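Local structure of glycosyl transferase (Staphylococcus aureus, 5TZJ) at residues M1-V7 with G84-V90; H112-I118 with K155-L161; G279-V285 with L301-K307. The protein belongs to the family 2 glycosyl transferases and also carries a TarS-type linker domain, here with uridine-diphosphate-N-acetylglucosamine bound. All coordinates share one frame; numbering follows the deposited sequence.

In the fold
Contacts 1 and 2 lie in the family 2 glycosyl transferase part and belong to one mixed sheet. Strand 86-89 pairs with strand 3-9 in contact 1 and with strand 156-158 on its other edge. Strand 156-158 then pairs with strand 115-122 in contact 2. The centres of contacts 1 and 2 are about 10 Å apart, and Val87 N lies 2.7 Å from Tyr157 O, a probable hydrogen bond. Helix 100-111 packs against both. Contact 3 joins helices 271-282 and 298-305 in the linker domain, about 38 Å from contact 1 and about 33 Å from contact 2, centre to centre. The three follow one another along the chain, so sheet and linker come from separate sequence parts.

Contact 1 (M1-V7 with G84-V90)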
loop_
_atom_site.group_PDB
_atom_site.type_symbol
_atom_site.label_atom_id
_atom_site.label_comp_id
_atom_site.label_asym_id
_atom_site.label_seq_id
_atom_site.Cartn_x
_atom_site.Cartn_y
_atom_site.Cartn_z
ATOM N N MET A 1 26.204 1.486 8.967
ATOM C CA MET A 1 24.975 1.511 9.754
ATOM C C MET A 1 23.922 0.583 9.152
ATOM O O MET A 1 23.681 0.618 7.947
ATOM C CB MET A 1 24.430 2.921 9.836
ATOM C CG MET A 1 23.654 3.142 11.100
ATOM S SD MET A 1 23.481 4.881 11.494
ATOM C CE MET A 1 25.024 5.574 10.879
ATOM N N LYS A 2 23.302 -0.237 10.005
ATOM C CA LYS A 2 22.399 -1.270 9.510
ATOM C C LYS A 2 21.085 -0.671 9.030
ATOM O O LYS A 2 20.651 -0.928 7.901
ATOM C CB LYS A 2 22.138 -2.317 10.586
ATOM C CG LYS A 2 21.459 -3.597 10.016
ATOM C CD LYS A 2 22.311 -4.270 8.956
ATOM C CE LYS A 2 22.259 -5.790 9.118
ATOM N NZ LYS A 2 23.165 -6.495 8.175
ATOM N N PHE A 3 20.441 0.145 9.862
ATOM C CA PHE A 3 19.084 0.595 9.561
ATOM C C PHE A 3 18.982 2.112 9.567
ATOM O O PHE A 3 19.689 2.815 10.307
ATOM C CB PHE A 3 18.075 0.029 10.574
ATOM C CG PHE A 3 17.967 -1.482 10.561
ATOM C CD1 PHE A 3 17.202 -2.136 9.577
ATOM C CD2 PHE A 3 18.595 -2.247 11.545
ATOM C CE1 PHE A 3 17.090 -3.532 9.569
ATOM C CE2 PHE A 3 18.490 -3.639 11.558
ATOM C CZ PHE A 3 17.753 -4.290 10.577
ATOM N N SER A 4 18.062 2.629 8.765
ATOM C CA SER A 4 17.605 3.986 8.950
ATOM C C SER A 4 16.112 3.883 9.186
ATOM O O SER A 4 15.385 3.371 8.322
ATOM C CB SER A 4 17.920 4.872 7.743
ATOM O OG SER A 4 19.299 4.896 7.446
ATOM N N VAL A 5 15.666 4.306 10.365
ATOM C CA VAL A 5 14.237 4.330 10.674
ATOM C C VAL A 5 13.677 5.677 10.230
ATOM O O VAL A 5 14.074 6.727 10.760
ATOM C CB VAL A 5 14.006 4.109 12.171
ATOM C CG1 VAL A 5 12.506 4.099 12.454
ATOM C CG2 VAL A 5 14.704 2.808 12.596
ATOM N N ILE A 6 12.760 5.668 9.267
ATOM C CA ILE A 6 12.293 6.921 8.667
ATOM C C ILE A 6 10.893 7.233 9.193
ATOM O O ILE A 6 9.966 6.429 9.033
ATOM C CB ILE A 6 12.336 6.845 7.131
ATOM C CG1 ILE A 6 13.806 6.908 6.665
ATOM C CG2 ILE A 6 11.431 7.939 6.495
ATOM C CD1 ILE A 6 14.026 6.635 5.193
ATOM N N VAL A 7 10.732 8.423 9.768
ATOM C CA VAL A 7 9.523 8.856 10.468
ATOM C C VAL A 7 9.087 10.195 9.905
ATOM O O VAL A 7 9.718 11.218 10.202
ATOM C CB VAL A 7 9.770 9.004 11.983
ATOM C CG1 VAL A 7 8.464 9.430 12.697
ATOM C CG2 VAL A 7 10.345 7.709 12.555
ATOM N N GLY A 84 21.582 4.154 6.324
ATOM C CA GLY A 84 21.553 2.753 6.711
ATOM C C GLY A 84 21.536 1.819 5.513
ATOM O O GLY A 84 21.118 2.190 4.417
ATOM N N GLU A 85 22.027 0.580 5.716
ATOM C CA GLU A 85 22.001 -0.394 4.619
ATOM C C GLU A 85 20.560 -0.744 4.219
ATOM O O GLU A 85 20.294 -1.047 3.048
ATOM C CB GLU A 85 22.780 -1.655 4.993
ATOM C CG GLU A 85 23.092 -2.564 3.793
ATOM C CD GLU A 85 23.988 -3.757 4.128
ATOM O OE1 GLU A 85 23.852 -4.341 5.229
ATOM O OE2 GLU A 85 24.835 -4.110 3.273
ATOM N N PHE A 86 19.636 -0.669 5.177
ATOM C CA PHE A 86 18.216 -0.926 5.015
ATOM C C PHE A 86 17.425 0.239 5.586
ATOM O O PHE A 86 17.888 0.891 6.527
ATOM C CB PHE A 86 17.855 -2.214 5.751
ATOM C CG PHE A 86 18.362 -3.443 5.057
ATOM C CD1 PHE A 86 19.618 -3.948 5.333
ATOM C CD2 PHE A 86 17.590 -4.060 4.097
ATOM C CE1 PHE A 86 20.084 -5.055 4.666
ATOM C CE2 PHE A 86 18.048 -5.164 3.429
ATOM C CZ PHE A 86 19.296 -5.663 3.715
ATOM N N VAL A 87 16.216 0.482 5.054
ATOM C CA VAL A 87 15.323 1.436 5.691
ATOM C C VAL A 87 14.089 0.737 6.245
ATOM O O VAL A 87 13.595 -0.273 5.713
ATOM C CB VAL A 87 14.905 2.604 4.774
ATOM C CG1 VAL A 87 16.144 3.404 4.321
ATOM C CG2 VAL A 87 14.105 2.131 3.585
ATOM N N LEU A 88 13.574 1.314 7.333
ATOM C CA LEU A 88 12.284 0.941 7.901
ATOM C C LEU A 88 11.466 2.208 8.053
ATOM O O LEU A 88 11.916 3.152 8.708
ATOM C CB LEU A 88 12.436 0.268 9.260
ATOM C CG LEU A 88 11.151 0.071 10.069
ATOM C CD1 LEU A 88 10.138 -0.849 9.371
ATOM C CD2 LEU A 88 11.548 -0.488 11.481
ATOM N N PHE A 89 10.281 2.227 7.456
ATOM C CA PHE A 89 9.364 3.348 7.592
ATOM C C PHE A 89 8.396 3.087 8.743
ATOM O O PHE A 89 7.701 2.069 8.766
ATOM C CB PHE A 89 8.575 3.581 6.297
ATOM C CG PHE A 89 9.433 3.909 5.115
ATOM C CD1 PHE A 89 9.851 5.249 4.870
ATOM C CD2 PHE A 89 9.890 2.907 4.286
ATOM C CE1 PHE A 89 10.656 5.546 3.774
ATOM C CE2 PHE A 89 10.690 3.199 3.180
ATOM C CZ PHE A 89 11.076 4.522 2.927
ATOM N N VAL A 90 8.343 4.007 9.695
ATOM C CA VAL A 90 7.382 3.925 10.787
ATOM C C VAL A 90 6.636 5.239 10.865
ATOM O O VAL A 90 7.264 6.303 10.950
ATOM C CB VAL A 90 8.058 3.655 12.138
ATOM C CG1 VAL A 90 6.962 3.406 13.188
ATOM C CG2 VAL A 90 9.009 2.510 11.998
#
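Ser4 OG accepts a hydrogen bond from Gly84 N at 2.6 Å and is also bonded to Glu34 OE2, so two groups grip this buried hydroxyl. Ser4 belongs to a parallel strand pair, 3-7 with 86-89, in the central sheet of the family 2 glycosyl transferase domain. The torsion that sets OG anti to the carbonyl carbon (chi1 -57°) brings it to the glycine. Backbone bonds follow the pair from Glu85 N to Met1 O, just ahead of the strands, as far as Val90 N to Ile6 O. The straighter ones include Ile6 N to Leu88 O, 2.7 Å and 167° at the hydrogen.

Phe3, Val5, Phe86 and Leu88 share one face of the sheet. There Phe3 CD1 lies 3.9 Å from Phe86 CB, and helix 100-111 packs over both phenylalanines. Lys2 NZ makes a long salt bridge to Glu85 OE1 at 3.7 Å, while its stronger partner is Asp109.

Ser4, Ile6, Val87 and Phe89 line the other face. Ile6 and Phe89 run side by side, and Ile6 CG2 touches the ring at Phe89 CD1, 3.5 Å away.

Contact 2 (H112-I118 with K155-L161); sequences HSDVLLI and KIYRTAL
Asp114 and Arg158 meet by both backbone and side chain where two antiparallel strands, 115-118 and 156-158, begin and end. Among the backbone bonds, Arg158 N donates to Asp114 O at 2.8 Å. Leu116 and Ile156 form a hydrogen-bonded pair: Leu116 N reaches Ile156 O at 2.7 Å, nearly straight at 172° and in the carbonyl plane, and Ile156 N returns a bond to Leu116 O. Val115 and Tyr157 form the adjoining non-hydrogen-bonded pair.

The charged contact is a salt bridge, with Arg158 NE 3.0 Å from Asp114 OD1. The donor comes from the anti side of the carboxylate, and the carboxylate and guanidinium planes stand 80° apart. The arginine chain leaves with CG anti to its own N and bends at chi3 (-63°). Its NH2 then gives weak bonds to Ser113 O and His112 O, just after helix 100-111. Asp114 OD2 is taken up by the backbone N of Asn190 and of Arg191, so the carboxylate has partners on both oxygens.

The remaining contacts are apolar. Val115 CG2 meets Leu161 CD2 at 3.8 Å and Tyr157 CD1 at 4.1 Å, with the valine alongside the tyrosine. Leu116 CB faces Ile156 CB across the strands at 4.0 Å. Lys155 lays its CE against Leu117 CG, 3.9 Å away, while its NZ bonds to Ser152 and Thr150.

Arg158 is the N-cap residue of helix 159-164. Helix 100-111 lies against Leu116 and Ile156. Helix 177-188 packs on the opposite face of the sheet, against Tyr157. Strand 156-158 has strand 86-89 along its other edge, and strand 115-122 continues the sheet to strand 192-195.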
loop_
_atom_site.group_PDB
_atom_site.type_symbol
_atom_site.label_atom_id
_atom_site.label_comp_id
_atom_site.label_asym_id
_atom_site.label_seq_id
_atom_site.Cartn_x
_atom_site.Cartn_y
_atom_site.Cartn_z
ATOM N N HIS A 112 19.547 -12.491 3.122
ATOM C CA HIS A 112 19.860 -11.414 2.172
ATOM C C HIS A 112 18.601 -10.894 1.474
ATOM O O HIS A 112 18.604 -10.601 0.276
ATOM C CB HIS A 112 20.911 -11.851 1.153
ATOM C CG HIS A 112 22.157 -12.405 1.775
ATOM N ND1 HIS A 112 22.371 -13.757 1.933
ATOM C CD2 HIS A 112 23.238 -11.790 2.309
ATOM C CE1 HIS A 112 23.541 -13.954 2.520
ATOM N NE2 HIS A 112 24.092 -12.775 2.754
ATOM N N SER A 113 17.518 -10.773 2.235
ATOM C CA SER A 113 16.291 -10.170 1.721
ATOM C C SER A 113 16.564 -8.794 1.117
ATOM O O SER A 113 17.411 -8.038 1.592
ATOM C CB SER A 113 15.257 -10.040 2.850
ATOM O OG SER A 113 15.242 -11.195 3.688
ATOM N N ASP A 114 15.816 -8.458 0.064
ATOM C CA ASP A 114 15.771 -7.086 -0.433
ATOM C C ASP A 114 14.610 -6.306 0.122
ATOM O O ASP A 114 14.706 -5.076 0.246
ATOM C CB ASP A 114 15.688 -7.060 -1.959
ATOM C CG ASP A 114 16.907 -7.687 -2.582
ATOM O OD1 ASP A 114 18.002 -7.558 -1.965
ATOM O OD2 ASP A 114 16.759 -8.327 -3.646
ATOM N N VAL A 115 13.527 -7.008 0.441
ATOM C CA VAL A 115 12.342 -6.449 1.072
ATOM C C VAL A 115 11.948 -7.425 2.164
ATOM O O VAL A 115 11.799 -8.625 1.899
ATOM C CB VAL A 115 11.194 -6.244 0.046
ATOM C CG1 VAL A 115 9.878 -5.861 0.712
ATOM C CG2 VAL A 115 11.603 -5.228 -1.003
ATOM N N LEU A 116 11.802 -6.939 3.394
ATOM C CA LEU A 116 11.420 -7.812 4.504
ATOM C C LEU A 116 10.097 -7.309 5.063
ATOM O O LEU A 116 10.031 -6.215 5.629
ATOM C CB LEU A 116 12.494 -7.856 5.594
ATOM C CG LEU A 116 12.237 -8.670 6.872
ATOM C CD1 LEU A 116 11.876 -10.183 6.631
ATOM C CD2 LEU A 116 13.426 -8.597 7.791
ATOM N N LEU A 117 9.056 -8.109 4.906
ATOM C CA LEU A 117 7.782 -7.830 5.547
ATOM C C LEU A 117 7.901 -8.246 6.999
ATOM O O LEU A 117 8.475 -9.295 7.292
ATOM C CB LEU A 117 6.640 -8.610 4.864
ATOM C CG LEU A 117 6.120 -8.017 3.547
ATOM C CD1 LEU A 117 7.055 -8.295 2.384
ATOM C CD2 LEU A 117 4.690 -8.465 3.221
ATOM N N ILE A 118 7.344 -7.440 7.907
ATOM C CA ILE A 118 7.371 -7.766 9.327
ATOM C C ILE A 118 5.952 -7.737 9.868
ATOM O O ILE A 118 5.154 -6.864 9.506
ATOM C CB ILE A 118 8.290 -6.822 10.112
ATOM C CG1 ILE A 118 7.872 -5.354 9.890
ATOM C CG2 ILE A 118 9.752 -7.085 9.752
ATOM C CD1 ILE A 118 8.701 -4.395 10.757
ATOM N N LYS A 155 7.539 -1.609 6.255
ATOM C CA LYS A 155 8.344 -2.779 5.951
ATOM C C LYS A 155 9.800 -2.332 5.920
ATOM O O LYS A 155 10.114 -1.134 5.979
ATOM C CB LYS A 155 7.949 -3.400 4.601
ATOM C CG LYS A 155 6.416 -3.675 4.459
ATOM C CD LYS A 155 6.028 -3.944 2.996
ATOM C CE LYS A 155 4.589 -4.539 2.886
ATOM N NZ LYS A 155 3.588 -3.603 3.435
ATOM N N ILE A 156 10.692 -3.307 5.801
ATOM C CA ILE A 156 12.114 -3.054 5.684
ATOM C C ILE A 156 12.522 -3.233 4.230
ATOM O O ILE A 156 12.224 -4.279 3.602
ATOM C CB ILE A 156 12.901 -3.986 6.622
ATOM C CG1 ILE A 156 12.509 -3.661 8.069
ATOM C CG2 ILE A 156 14.435 -3.849 6.423
ATOM C CD1 ILE A 156 13.246 -4.522 9.103
ATOM N N TYR A 157 13.233 -2.224 3.696
ATOM C CA TYR A 157 13.664 -2.223 2.302
ATOM C C TYR A 157 15.164 -1.997 2.226
ATOM O O TYR A 157 15.698 -1.143 2.938
ATOM C CB TYR A 157 13.009 -1.149 1.499
ATOM C CG TYR A 157 11.498 -1.078 1.579
ATOM C CD1 TYR A 157 10.730 -1.475 0.484
ATOM C CD2 TYR A 157 10.835 -0.598 2.719
ATOM C CE1 TYR A 157 9.357 -1.398 0.512
ATOM C CE2 TYR A 157 9.431 -0.517 2.755
ATOM C CZ TYR A 157 8.708 -0.903 1.636
ATOM O OH TYR A 157 7.330 -0.837 1.602
ATOM N N ARG A 158 15.841 -2.732 1.333
ATOM C CA ARG A 158 17.262 -2.478 1.139
ATOM C C ARG A 158 17.421 -1.099 0.518
ATOM O O ARG A 158 16.762 -0.792 -0.481
ATOM C CB ARG A 158 17.901 -3.533 0.245
ATOM C CG ARG A 158 19.440 -3.368 0.101
ATOM C CD ARG A 158 19.966 -4.414 -0.878
ATOM N NE ARG A 158 19.749 -5.766 -0.367
ATOM C CZ ARG A 158 20.596 -6.395 0.462
ATOM N NH1 ARG A 158 21.704 -5.782 0.873
ATOM N NH2 ARG A 158 20.329 -7.630 0.889
ATOM N N THR A 159 18.288 -0.266 1.113
ATOM C CA THR A 159 18.373 1.125 0.671
ATOM C C THR A 159 18.815 1.221 -0.793
ATOM O O THR A 159 18.252 2.005 -1.571
ATOM C CB THR A 159 19.312 1.906 1.607
ATOM O OG1 THR A 159 18.854 1.753 2.962
ATOM C CG2 THR A 159 19.357 3.409 1.236
ATOM N N ALA A 160 19.789 0.402 -1.202
ATOM C CA ALA A 160 20.217 0.403 -2.603
ATOM C C ALA A 160 19.119 -0.077 -3.551
ATOM O O ALA A 160 19.114 0.306 -4.733
ATOM C CB ALA A 160 21.465 -0.461 -2.780
ATOM N N LEU A 161 18.200 -0.934 -3.086
ATOM C CA LEU A 161 17.114 -1.330 -3.984
ATOM C C LEU A 161 16.283 -0.126 -4.361
ATOM O O LEU A 161 15.923 0.056 -5.530
ATOM C CB LEU A 161 16.223 -2.398 -3.349
ATOM C CG LEU A 161 14.919 -2.636 -4.120
ATOM C CD1 LEU A 161 15.133 -3.609 -5.298
ATOM C CD2 LEU A 161 13.888 -3.150 -3.168
#

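Contact 3 (G279-V285 with L301-K307); sequences GDFIQAV and LHYARAK
Ile282 lies across Arg305 at about a right angle, with its CG2 branch 3.6 Å above the guanidinium plane and displaced from the centre of the group. With CG1 beside the backbone N (chi1 -56°), CG2 is left to lie over the guanidinium. CG1 of Ile282 meets Ala304 CB at 3.8 Å, and its end atom CD1 meets Leu301 CD2 at 3.9 Å. Phe254 of helix 239-256 adds to this apolar patch.

The arginine bends at chi3 (-80°) and brings its edge to the end of 279-285. NH1 gives a weak bond to Val285 O, 3.1 Å away. NE gives weak bonds to Val285 O and Ile282 O. A salt bridge from NH2 to Asp290 is the stronger polar tie. Together these partners should limit rotation of the guanidinium.

Gln283 and Arg305 lie alongside each other, pointing opposite ways. Gln283 NE2 donates to Arg305 O at 2.8 Å, with 162° at the hydrogen. The bond lies in the carbonyl plane and close to the amide plane.

Lys307 runs out extended to form a salt bridge from NZ to Asp280 OD1 at 2.6 Å, approaching from above the carboxylate plane. A water accepts from both Lys307 NZ and Gln283 NE2, linking the two side chains. Gly279 has no side chain, which lets its CA come within 3.3 Å of Ala304 O.

The contact joins the ends of two helices in the TarS-type linker domain. A type I turn spans Ile282 to Val285 at the end region of one helix, and the other closes at Lys307 in a Schellman motif.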
loop_
_atom_site.group_PDB
_atom_site.type_symbol
_atom_site.label_atom_id
_atom_site.label_comp_id
_atom_site.label_asym_id
_atom_site.label_seq_id
_atom_site.Cartn_x
_atom_site.Cartn_y
_atom_site.Cartn_z
ATOM N N GLY A 279 -11.929 4.551 -15.590
ATOM C CA GLY A 279 -11.706 4.035 -16.930
ATOM C C GLY A 279 -10.304 4.365 -17.456
ATOM O O GLY A 279 -9.715 3.585 -18.215
ATOM N N ASP A 280 -9.757 5.536 -17.096
ATOM C CA ASP A 280 -8.390 5.859 -17.549
ATOM C C ASP A 280 -7.380 4.875 -16.968
ATOM O O ASP A 280 -6.348 4.583 -17.592
ATOM C CB ASP A 280 -7.972 7.290 -17.156
ATOM C CG ASP A 280 -8.602 8.357 -18.023
ATOM O OD1 ASP A 280 -9.117 8.030 -19.101
ATOM O OD2 ASP A 280 -8.569 9.559 -17.624
ATOM N N PHE A 281 -7.669 4.348 -15.775
ATOM C CA PHE A 281 -6.820 3.326 -15.171
ATOM C C PHE A 281 -7.050 1.969 -15.868
ATOM O O PHE A 281 -6.085 1.331 -16.340
ATOM C CB PHE A 281 -7.122 3.281 -13.672
ATOM C CG PHE A 281 -6.861 1.934 -12.956
ATOM C CD1 PHE A 281 -5.678 1.234 -13.129
ATOM C CD2 PHE A 281 -7.785 1.476 -12.006
ATOM C CE1 PHE A 281 -5.425 0.044 -12.419
ATOM C CE2 PHE A 281 -7.556 0.317 -11.269
ATOM C CZ PHE A 281 -6.364 -0.398 -11.457
ATOM N N ILE A 282 -8.315 1.577 -16.041
ATOM C CA ILE A 282 -8.578 0.264 -16.674
ATOM C C ILE A 282 -8.134 0.255 -18.136
ATOM O O ILE A 282 -7.712 -0.785 -18.644
ATOM C CB ILE A 282 -10.057 -0.103 -16.484
ATOM C CG1 ILE A 282 -10.362 -0.083 -14.990
ATOM C CG2 ILE A 282 -10.397 -1.537 -17.064
ATOM C CD1 ILE A 282 -9.345 -0.995 -14.186
ATOM N N GLN A 283 -8.080 1.427 -18.802
ATOM C CA GLN A 283 -7.639 1.446 -20.191
ATOM C C GLN A 283 -6.153 1.162 -20.337
ATOM O O GLN A 283 -5.699 0.760 -21.419
ATOM C CB GLN A 283 -8.032 2.782 -20.850
ATOM C CG GLN A 283 -9.512 2.720 -21.306
ATOM C CD GLN A 283 -10.098 4.036 -21.817
ATOM O OE1 GLN A 283 -9.390 4.996 -22.094
ATOM N NE2 GLN A 283 -11.421 4.076 -21.931
ATOM N N ALA A 284 -5.396 1.301 -19.278
ATOM C CA ALA A 284 -4.018 0.856 -19.307
ATOM C C ALA A 284 -3.873 -0.654 -19.128
ATOM O O ALA A 284 -2.751 -1.139 -19.289
ATOM C CB ALA A 284 -3.222 1.547 -18.181
ATOM N N VAL A 285 -4.944 -1.356 -18.750
ATOM C CA VAL A 285 -4.931 -2.807 -18.560
ATOM C C VAL A 285 -5.331 -3.466 -19.878
ATOM O O VAL A 285 -6.455 -3.244 -20.348
ATOM C CB VAL A 285 -5.873 -3.215 -17.414
ATOM C CG1 VAL A 285 -6.004 -4.771 -17.266
ATOM C CG2 VAL A 285 -5.419 -2.565 -16.065
ATOM N N LEU A 301 -14.632 -4.578 -15.227
ATOM C CA LEU A 301 -13.543 -4.156 -16.114
ATOM C C LEU A 301 -14.088 -3.763 -17.474
ATOM O O LEU A 301 -13.662 -2.757 -18.056
ATOM C CB LEU A 301 -12.500 -5.264 -16.258
ATOM C CG LEU A 301 -11.795 -5.669 -14.960
ATOM C CD1 LEU A 301 -10.943 -6.871 -15.177
ATOM C CD2 LEU A 301 -10.919 -4.513 -14.477
ATOM N N HIS A 302 -15.005 -4.575 -18.019
ATOM C CA HIS A 302 -15.641 -4.264 -19.306
ATOM C C HIS A 302 -16.253 -2.867 -19.317
ATOM O O HIS A 302 -15.923 -2.038 -20.172
ATOM C CB HIS A 302 -16.724 -5.304 -19.619
ATOM C CG HIS A 302 -17.389 -5.094 -20.937
ATOM N ND1 HIS A 302 -16.847 -5.560 -22.124
ATOM C CD2 HIS A 302 -18.543 -4.462 -21.265
ATOM C CE1 HIS A 302 -17.660 -5.237 -23.124
ATOM N NE2 HIS A 302 -18.688 -4.565 -22.629
ATOM N N TYR A 303 -17.153 -2.584 -18.377
ATOM C CA TYR A 303 -17.872 -1.306 -18.414
ATOM C C TYR A 303 -17.008 -0.130 -17.943
ATOM O O TYR A 303 -17.230 0.999 -18.380
ATOM C CB TYR A 303 -19.161 -1.428 -17.591
ATOM C CG TYR A 303 -20.139 -2.356 -18.321
ATOM C CD1 TYR A 303 -20.517 -2.078 -19.631
ATOM C CD2 TYR A 303 -20.622 -3.525 -17.714
ATOM C CE1 TYR A 303 -21.384 -2.917 -20.339
ATOM C CE2 TYR A 303 -21.483 -4.388 -18.423
ATOM C CZ TYR A 303 -21.873 -4.069 -19.712
ATOM O OH TYR A 303 -22.718 -4.929 -20.398
ATOM N N ALA A 304 -16.010 -0.374 -17.085
ATOM C CA ALA A 304 -15.052 0.676 -16.765
ATOM C C ALA A 304 -14.254 1.073 -18.006
ATOM O O ALA A 304 -14.081 2.276 -18.307
ATOM C CB ALA A 304 -14.103 0.207 -15.616
ATOM N N ARG A 305 -13.765 0.071 -18.749
ATOM C CA ARG A 305 -12.985 0.365 -19.937
ATOM C C ARG A 305 -13.811 1.145 -20.968
ATOM O O ARG A 305 -13.281 2.051 -21.643
ATOM C CB ARG A 305 -12.443 -0.939 -20.524
ATOM C CG ARG A 305 -11.226 -0.744 -21.453
ATOM C CD ARG A 305 -10.586 -2.078 -21.786
ATOM N NE ARG A 305 -9.683 -2.658 -20.770
ATOM C CZ ARG A 305 -9.990 -3.788 -20.124
ATOM N NH1 ARG A 305 -9.165 -4.337 -19.244
ATOM N NH2 ARG A 305 -11.171 -4.332 -20.332
ATOM N N ALA A 306 -15.113 0.826 -21.096
ATOM C CA ALA A 306 -16.007 1.636 -21.953
ATOM C C ALA A 306 -16.498 2.942 -21.304
ATOM O O ALA A 306 -17.336 3.635 -21.902
ATOM C CB ALA A 306 -17.227 0.813 -22.353
ATOM N N LYS A 307 -16.067 3.263 -20.083
ATOM C CA LYS A 307 -16.579 4.442 -19.348
ATOM C C LYS A 307 -18.108 4.522 -19.376
ATOM O O LYS A 307 -18.721 5.536 -19.736
ATOM C CB LYS A 307 -15.924 5.723 -19.880
ATOM C CG LYS A 307 -14.454 5.715 -19.555
ATOM C CD LYS A 307 -13.730 6.991 -20.108
ATOM C CE LYS A 307 -12.273 6.996 -19.690
ATOM N NZ LYS A 307 -11.483 8.222 -20.220
HETATM O O HOH W 1 -11.768 7.085 -22.930
#